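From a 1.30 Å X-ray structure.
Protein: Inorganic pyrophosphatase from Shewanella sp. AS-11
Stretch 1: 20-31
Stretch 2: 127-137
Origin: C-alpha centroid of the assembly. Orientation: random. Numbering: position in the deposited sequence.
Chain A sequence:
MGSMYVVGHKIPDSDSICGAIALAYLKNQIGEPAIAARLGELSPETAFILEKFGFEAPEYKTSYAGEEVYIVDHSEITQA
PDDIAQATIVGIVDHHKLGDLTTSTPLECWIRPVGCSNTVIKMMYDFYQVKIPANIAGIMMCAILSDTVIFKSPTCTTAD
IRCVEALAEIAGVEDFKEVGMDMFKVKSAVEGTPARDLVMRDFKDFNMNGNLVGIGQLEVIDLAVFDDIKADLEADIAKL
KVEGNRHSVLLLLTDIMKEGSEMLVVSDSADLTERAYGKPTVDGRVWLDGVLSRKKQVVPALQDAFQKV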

ATOM      1  N   ALA A  20      -7.364  -6.051   6.598  1.00  7.95           N
ATOM      2  CA  ALA A  20      -7.268  -7.318   7.361  1.00  8.28           C
ATOM      3  C   ALA A  20      -8.329  -7.336   8.471  1.00  8.04           C
ATOM      4  O   ALA A  20      -8.995  -8.365   8.667  1.00  8.82           O
ATOM      5  CB  ALA A  20      -5.891  -7.492   7.911  1.00  9.21           C
ATOM      6  N   ILE A  21      -8.483  -6.240   9.186  1.00  7.87           N
ATOM      7  CA  ILE A  21      -9.492  -6.152  10.274  1.00  8.53           C
ATOM      8  C   ILE A  21     -10.878  -6.325   9.663  1.00  8.20           C
ATOM      9  O   ILE A  21     -11.700  -7.097  10.177  1.00  8.76           O
ATOM     10  CB  ILE A  21      -9.368  -4.816  11.011  1.00  8.68           C
ATOM     11  CG1 ILE A  21      -8.044  -4.733  11.768  1.00  9.33           C
ATOM     12  CG2 ILE A  21     -10.547  -4.631  11.956  1.00  8.90           C
ATOM     13  CD1 ILE A  21      -7.739  -3.371  12.350  1.00 10.34           C
ATOM     14  N   ALA A  22     -11.167  -5.599   8.596  1.00  7.79           N
ATOM     15  CA  ALA A  22     -12.515  -5.594   8.010  1.00  8.19           C
ATOM     16  C   ALA A  22     -12.860  -6.961   7.426  1.00  8.02           C
ATOM     17  O   ALA A  22     -14.002  -7.448   7.604  1.00  8.60           O
ATOM     18  CB  ALA A  22     -12.603  -4.517   6.958  1.00  8.67           C
ATOM     19  N   LEU A  23     -11.943  -7.608   6.721  1.00  7.60           N
ATOM     20  CA  LEU A  23     -12.247  -8.918   6.133  1.00  7.78           C
ATOM     21  C   LEU A  23     -12.291  -9.974   7.213  1.00  8.01           C
ATOM     22  O   LEU A  23     -13.152 -10.869   7.136  1.00  9.02           O
ATOM     23  CB  LEU A  23     -11.258  -9.260   5.036  1.00  8.44           C
ATOM     24  CG  LEU A  23     -11.467 -10.617   4.379  1.00  8.33           C
ATOM     25  CD1 LEU A  23     -12.859 -10.816   3.840  1.00  9.29           C
ATOM     26  CD2 LEU A  23     -10.429 -10.845   3.285  1.00  9.85           C
ATOM     27  N   ALA A  24     -11.425  -9.934   8.230  1.00  8.14           N
ATOM     28  CA  ALA A  24     -11.541 -10.936   9.314  1.00  8.40           C
ATOM     29  C   ALA A  24     -12.917 -10.834   9.967  1.00  8.44           C
ATOM     30  O   ALA A  24     -13.529 -11.863  10.298  1.00  9.34           O
ATOM     31  CB  ALA A  24     -10.446 -10.777  10.327  1.00  9.05           C
ATOM     32  N   TYR A  25     -13.417  -9.631  10.198  1.00  8.31           N
ATOM     33  CA  TYR A  25     -14.746  -9.472  10.825  1.00  8.55           C
ATOM     34  C   TYR A  25     -15.783 -10.139   9.943  1.00  9.20           C
ATOM     35  O   TYR A  25     -16.652 -10.890  10.414  1.00  9.98           O
ATOM     36  CB  TYR A  25     -15.054  -8.000  11.052  1.00  9.50           C
ATOM     37  CG  TYR A  25     -16.437  -7.787  11.635  1.00  9.81           C
ATOM     38  CD1 TYR A  25     -16.677  -7.908  12.985  1.00 11.65           C
ATOM     39  CD2 TYR A  25     -17.509  -7.534  10.817  1.00 10.95           C
ATOM     40  CE1 TYR A  25     -17.959  -7.735  13.470  1.00 13.28           C
ATOM     41  CE2 TYR A  25     -18.805  -7.410  11.273  1.00 11.91           C
ATOM     42  CZ  TYR A  25     -19.027  -7.496  12.623  1.00 12.45           C
ATOM     43  OH  TYR A  25     -20.311  -7.363  13.126  1.00 15.54           O
ATOM     44  N   LEU A  26     -15.771  -9.842   8.646  1.00  8.91           N
ATOM     45  CA  LEU A  26     -16.752 -10.409   7.697  1.00  8.99           C
ATOM     46  C   LEU A  26     -16.666 -11.936   7.724  1.00  9.32           C
ATOM     47  O   LEU A  26     -17.721 -12.596   7.825  1.00 10.08           O
ATOM     48  CB  LEU A  26     -16.443  -9.885   6.299  1.00  9.32           C
ATOM     49  CG  LEU A  26     -17.265 -10.509   5.173  1.00  9.25           C
ATOM     50  CD1 LEU A  26     -18.761 -10.353   5.408  1.00 10.40           C
ATOM     51  CD2 LEU A  26     -16.852  -9.936   3.853  1.00 10.03           C
ATOM     52  N   LYS A  27     -15.487 -12.518   7.638  1.00  8.73           N
ATOM     53  CA  LYS A  27     -15.329 -13.981   7.649  1.00  9.72           C
ATOM     54  C   LYS A  27     -15.913 -14.554   8.942  1.00  9.76           C
ATOM     55  O   LYS A  27     -16.658 -15.544   8.889  1.00 10.16           O
ATOM     56  CB  LYS A  27     -13.855 -14.339   7.496  1.00 10.16           C
ATOM     57  CG  LYS A  27     -13.341 -14.188   6.086  1.00 10.49           C
ATOM     58  CD  LYS A  27     -13.986 -15.127   5.119  1.00 11.81           C
ATOM     59  CE  LYS A  27     -13.177 -15.340   3.866  1.00 13.33           C
ATOM     60  NZ  LYS A  27     -13.802 -16.326   2.991  1.00 13.72           N
ATOM     61  N   ASN A  28     -15.607 -13.972  10.076  1.00  9.66           N
ATOM     62  CA  ASN A  28     -16.179 -14.493  11.333  1.00 10.68           C
ATOM     63  C   ASN A  28     -17.704 -14.395  11.302  1.00 10.62           C
ATOM     64  O   ASN A  28     -18.371 -15.305  11.805  1.00 13.26           O
ATOM     65  CB  ASN A  28     -15.559 -13.808  12.539  1.00 10.31           C
ATOM     66  CG  ASN A  28     -14.135 -14.275  12.756  1.00  9.56           C
ATOM     67  OD1 ASN A  28     -13.885 -15.476  12.794  1.00 11.04           O
ATOM     68  ND2 ASN A  28     -13.201 -13.355  12.921  1.00 10.68           N
ATOM     69  N   GLN A  29     -18.260 -13.342  10.761  1.00 10.64           N
ATOM     70  CA  GLN A  29     -19.727 -13.177  10.734  1.00 11.24           C
ATOM     71  C   GLN A  29     -20.363 -14.254   9.869  1.00 11.81           C
ATOM     72  O   GLN A  29     -21.546 -14.572  10.138  1.00 15.34           O
ATOM     73  CB  GLN A  29     -20.143 -11.792  10.264  1.00 12.43           C
ATOM     74  CG  GLN A  29     -19.865 -10.679  11.259  1.00 15.58           C
ATOM     75  CD  GLN A  29     -20.543 -10.833  12.604  1.00 17.44           C
ATOM     76  OE1 GLN A  29     -21.777 -10.802  12.651  1.00 26.98           O
ATOM     77  NE2 GLN A  29     -19.749 -11.232  13.585  1.00 20.90           N
ATOM     78  N   ILE A  30     -19.683 -14.769   8.864  1.00 11.86           N
ATOM     79  CA  ILE A  30     -20.258 -15.803   7.970  1.00 12.18           C
ATOM     80  C   ILE A  30     -19.793 -17.195   8.417  1.00 12.72           C
ATOM     81  O   ILE A  30     -19.971 -18.161   7.686  1.00 14.95           O
ATOM     82  CB  ILE A  30     -20.013 -15.513   6.477  1.00 12.33           C
ATOM     83  CG1 ILE A  30     -18.537 -15.597   6.094  1.00 12.05           C
ATOM     84  CG2 ILE A  30     -20.649 -14.188   6.131  1.00 14.06           C
ATOM     85  CD1 ILE A  30     -18.231 -15.403   4.615  1.00 14.44           C
ATOM     86  N   GLY A  31     -19.266 -17.312   9.627  1.00 12.28           N
ATOM     87  CA  GLY A  31     -18.947 -18.642  10.174  1.00 13.42           C
ATOM     88  C   GLY A  31     -17.705 -19.272   9.585  1.00 11.99           C
ATOM     89  O   GLY A  31     -17.593 -20.494   9.566  1.00 13.03           O
TER
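Stretch 2 127-137: FYQVKIPANIA

The centre of this contact is V130, in extended conformation in the loop between two helical segments, with its CA-to-CB bond directed toward the helix of stretch 1. Its CB lies 3.7 Å from L26 CD1, its CG2 3.7 Å from I30 CG2, and its CG1 4.0 Å from Q29 CB, so V130 touches three residues that a helical turn brings to the same side. Stretch 2 runs in the opposite sense to stretch 1, obliquely: the CA pairings step from I30 with Y128, through L26 with V130, to A22 with I136.

At one end, I30 CD1 sits over a face of the Y128 ring, 3.7 Å from its centroid in a CH-pi contact, while L26 CD2 is 4.1 Å from Y128 CD2. Q129 then turns with positive phi, its CA-to-CB bond directed away, and the chain extends to P133, the N-cap of the next helix. There I136 packs its CD1 3.8 Å from I21 CG2 and its CG2 4.0 Å from A22 CB; A22 CA and I136 CA are 6.1 Å apart, the closest of the three pairings.

P133 CG rests 3.5 Å from Y25 OH. No direct hydrogen bond joins the stretches. Instead, one water lies 2.7 Å from both Y25 OH and K131 O, donating to the carbonyl, and another accepts from K27 NZ at 2.7 Å and bonds Y128 OH at 2.7 Å.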

ATOM      1  N   PHE A 127     -22.096  -8.650  -0.977  1.00 11.27           N
ATOM      2  CA  PHE A 127     -22.392  -9.978  -1.536  1.00 11.68           C
ATOM      3  C   PHE A 127     -22.980 -10.879  -0.452  1.00 11.88           C
ATOM      4  O   PHE A 127     -23.944 -11.617  -0.717  1.00 13.27           O
ATOM      5  CB  PHE A 127     -21.121 -10.589  -2.123  1.00 12.35           C
ATOM      6  CG  PHE A 127     -21.294 -11.999  -2.610  1.00 12.10           C
ATOM      7  CD1 PHE A 127     -21.990 -12.284  -3.773  1.00 15.07           C
ATOM      8  CD2 PHE A 127     -20.788 -13.060  -1.874  1.00 14.08           C
ATOM      9  CE1 PHE A 127     -22.161 -13.599  -4.183  1.00 16.30           C
ATOM     10  CE2 PHE A 127     -20.968 -14.363  -2.292  1.00 15.81           C
ATOM     11  CZ  PHE A 127     -21.638 -14.628  -3.458  1.00 16.50           C
ATOM     12  N   TYR A 128     -22.382 -10.904   0.729  1.00 10.88           N
ATOM     13  CA  TYR A 128     -22.827 -11.773   1.836  1.00 11.86           C
ATOM     14  C   TYR A 128     -23.995 -11.171   2.621  1.00 12.36           C
ATOM     15  O   TYR A 128     -24.544 -11.832   3.512  1.00 14.23           O
ATOM     16  CB  TYR A 128     -21.642 -12.073   2.761  1.00 12.09           C
ATOM     17  CG  TYR A 128     -20.596 -12.962   2.158  1.00 12.11           C
ATOM     18  CD1 TYR A 128     -20.862 -14.300   1.943  1.00 13.43           C
ATOM     19  CD2 TYR A 128     -19.354 -12.468   1.825  1.00 12.68           C
ATOM     20  CE1 TYR A 128     -19.895 -15.152   1.446  1.00 13.09           C
ATOM     21  CE2 TYR A 128     -18.386 -13.303   1.304  1.00 14.49           C
ATOM     22  CZ  TYR A 128     -18.648 -14.647   1.128  1.00 14.04           C
ATOM     23  OH  TYR A 128     -17.658 -15.448   0.636  1.00 17.07           O
ATOM     24  N   GLN A 129     -24.343  -9.932   2.339  1.00 13.02           N
ATOM     25  CA  GLN A 129     -25.438  -9.219   3.042  1.00 13.85           C
ATOM     26  C   GLN A 129     -25.151  -9.178   4.543  1.00 13.58           C
ATOM     27  O   GLN A 129     -26.051  -9.333   5.380  1.00 16.41           O
ATOM     28  CB  GLN A 129     -26.791  -9.836   2.715  1.00 16.93           C
ATOM     29  CG  GLN A 129     -27.176  -9.766   1.239  1.00 21.66           C
ATOM     30  CD  GLN A 129     -28.505 -10.450   1.021  1.00 32.11           C
ATOM     31  OE1 GLN A 129     -28.606 -11.679   0.984  1.00 42.04           O
ATOM     32  NE2 GLN A 129     -29.544  -9.648   0.978  1.00 41.64           N
ATOM     33  N   VAL A 130     -23.921  -8.852   4.883  1.00 12.12           N
ATOM     34  CA  VAL A 130     -23.488  -8.647   6.286  1.00 11.53           C
ATOM     35  C   VAL A 130     -23.410  -7.148   6.583  1.00 12.08           C
ATOM     36  O   VAL A 130     -22.830  -6.367   5.801  1.00 12.91           O
ATOM     37  CB  VAL A 130     -22.135  -9.347   6.511  1.00 11.78           C
ATOM     38  CG1 VAL A 130     -21.534  -8.978   7.837  1.00 12.35           C
ATOM     39  CG2 VAL A 130     -22.317 -10.851   6.388  1.00 14.20           C
ATOM     40  N   LYS A 131     -23.974  -6.749   7.708  1.00 13.43           N
ATOM     41  CA  LYS A 131     -23.975  -5.344   8.127  1.00 13.89           C
ATOM     42  C   LYS A 131     -22.549  -4.928   8.483  1.00 12.41           C
ATOM     43  O   LYS A 131     -21.796  -5.674   9.124  1.00 13.18           O
ATOM     44  CB  LYS A 131     -24.866  -5.161   9.354  1.00 17.79           C
ATOM     45  CG  LYS A 131     -26.320  -5.492   9.115  1.00 25.91           C
ATOM     46  CD  LYS A 131     -26.972  -4.757   7.960  1.00 36.18           C
ATOM     47  CE  LYS A 131     -28.417  -5.180   7.772  1.00 48.79           C
ATOM     48  NZ  LYS A 131     -28.541  -6.438   6.992  1.00 57.45           N
ATOM     49  N   ILE A 132     -22.197  -3.718   8.091  1.00 12.58           N
ATOM     50  CA  ILE A 132     -20.861  -3.146   8.420  1.00 10.98           C
ATOM     51  C   ILE A 132     -21.048  -2.311   9.675  1.00 10.84           C
ATOM     52  O   ILE A 132     -21.786  -1.325   9.642  1.00 12.55           O
ATOM     53  CB  ILE A 132     -20.300  -2.297   7.267  1.00 11.45           C
ATOM     54  CG1 ILE A 132     -20.263  -3.110   5.971  1.00 13.31           C
ATOM     55  CG2 ILE A 132     -18.922  -1.789   7.676  1.00 12.68           C
ATOM     56  CD1 ILE A 132     -19.808  -2.339   4.761  1.00 16.07           C
ATOM     57  N   PRO A 133     -20.402  -2.667  10.792  1.00 11.83           N
ATOM     58  CA  PRO A 133     -20.522  -1.855  11.990  1.00 12.31           C
ATOM     59  C   PRO A 133     -19.868  -0.484  11.783  1.00 11.21           C
ATOM     60  O   PRO A 133     -18.991  -0.311  10.958  1.00 11.28           O
ATOM     61  CB  PRO A 133     -19.721  -2.609  13.061  1.00 15.39           C
ATOM     62  CG  PRO A 133     -19.512  -4.002  12.505  1.00 15.93           C
ATOM     63  CD  PRO A 133     -19.629  -3.882  11.009  1.00 11.77           C
ATOM     64  N   ALA A 134     -20.293   0.476  12.563  1.00 10.97           N
ATOM     65  CA  ALA A 134     -19.829   1.856  12.453  1.00 10.30           C
ATOM     66  C   ALA A 134     -18.309   1.958  12.543  1.00  9.89           C
ATOM     67  O   ALA A 134     -17.700   2.727  11.777  1.00 10.46           O
ATOM     68  CB  ALA A 134     -20.492   2.755  13.462  1.00 10.98           C
ATOM     69  N   ASN A 135     -17.707   1.264  13.477  1.00 10.10           N
ATOM     70  CA  ASN A 135     -16.250   1.378  13.683  1.00 10.72           C
ATOM     71  C   ASN A 135     -15.491   0.819  12.480  1.00  9.83           C
ATOM     72  O   ASN A 135     -14.525   1.414  12.014  1.00 10.06           O
ATOM     73  CB  ASN A 135     -15.833   0.804  15.043  1.00 11.79           C
ATOM     74  CG  ASN A 135     -16.141  -0.679  15.275  1.00 14.04           C
ATOM     75  OD1 ASN A 135     -16.869  -1.338  14.525  1.00 14.10           O
ATOM     76  ND2 ASN A 135     -15.686  -1.200  16.406  1.00 17.42           N
ATOM     77  N   ILE A 136     -15.892  -0.355  12.020  1.00  9.74           N
ATOM     78  CA  ILE A 136     -15.293  -0.979  10.819  1.00  9.36           C
ATOM     79  C   ILE A 136     -15.511  -0.050   9.620  1.00  8.96           C
ATOM     80  O   ILE A 136     -14.578   0.164   8.824  1.00  8.67           O
ATOM     81  CB  ILE A 136     -15.898  -2.362  10.541  1.00 10.57           C
ATOM     82  CG1 ILE A 136     -15.614  -3.333  11.685  1.00 14.65           C
ATOM     83  CG2 ILE A 136     -15.452  -2.883   9.185  1.00 11.86           C
ATOM     84  CD1 ILE A 136     -14.247  -3.848  11.690  1.00 15.33           C
ATOM     85  N   ALA A 137     -16.699   0.501   9.488  1.00  8.80           N
ATOM     86  CA  ALA A 137     -16.950   1.395   8.346  1.00  8.88           C
ATOM     87  C   ALA A 137     -15.976   2.573   8.371  1.00  8.38           C
ATOM     88  O   ALA A 137     -15.502   3.001   7.305  1.00  8.93           O
ATOM     89  CB  ALA A 137     -18.385   1.891   8.343  1.00  9.69           C
TER
HETATM   90  O   HOH W   1     -22.256  -7.168  11.319  1.00 19.59           O
HETATM   91  O   HOH W   2     -15.071 -14.722   1.161  1.00 14.43           O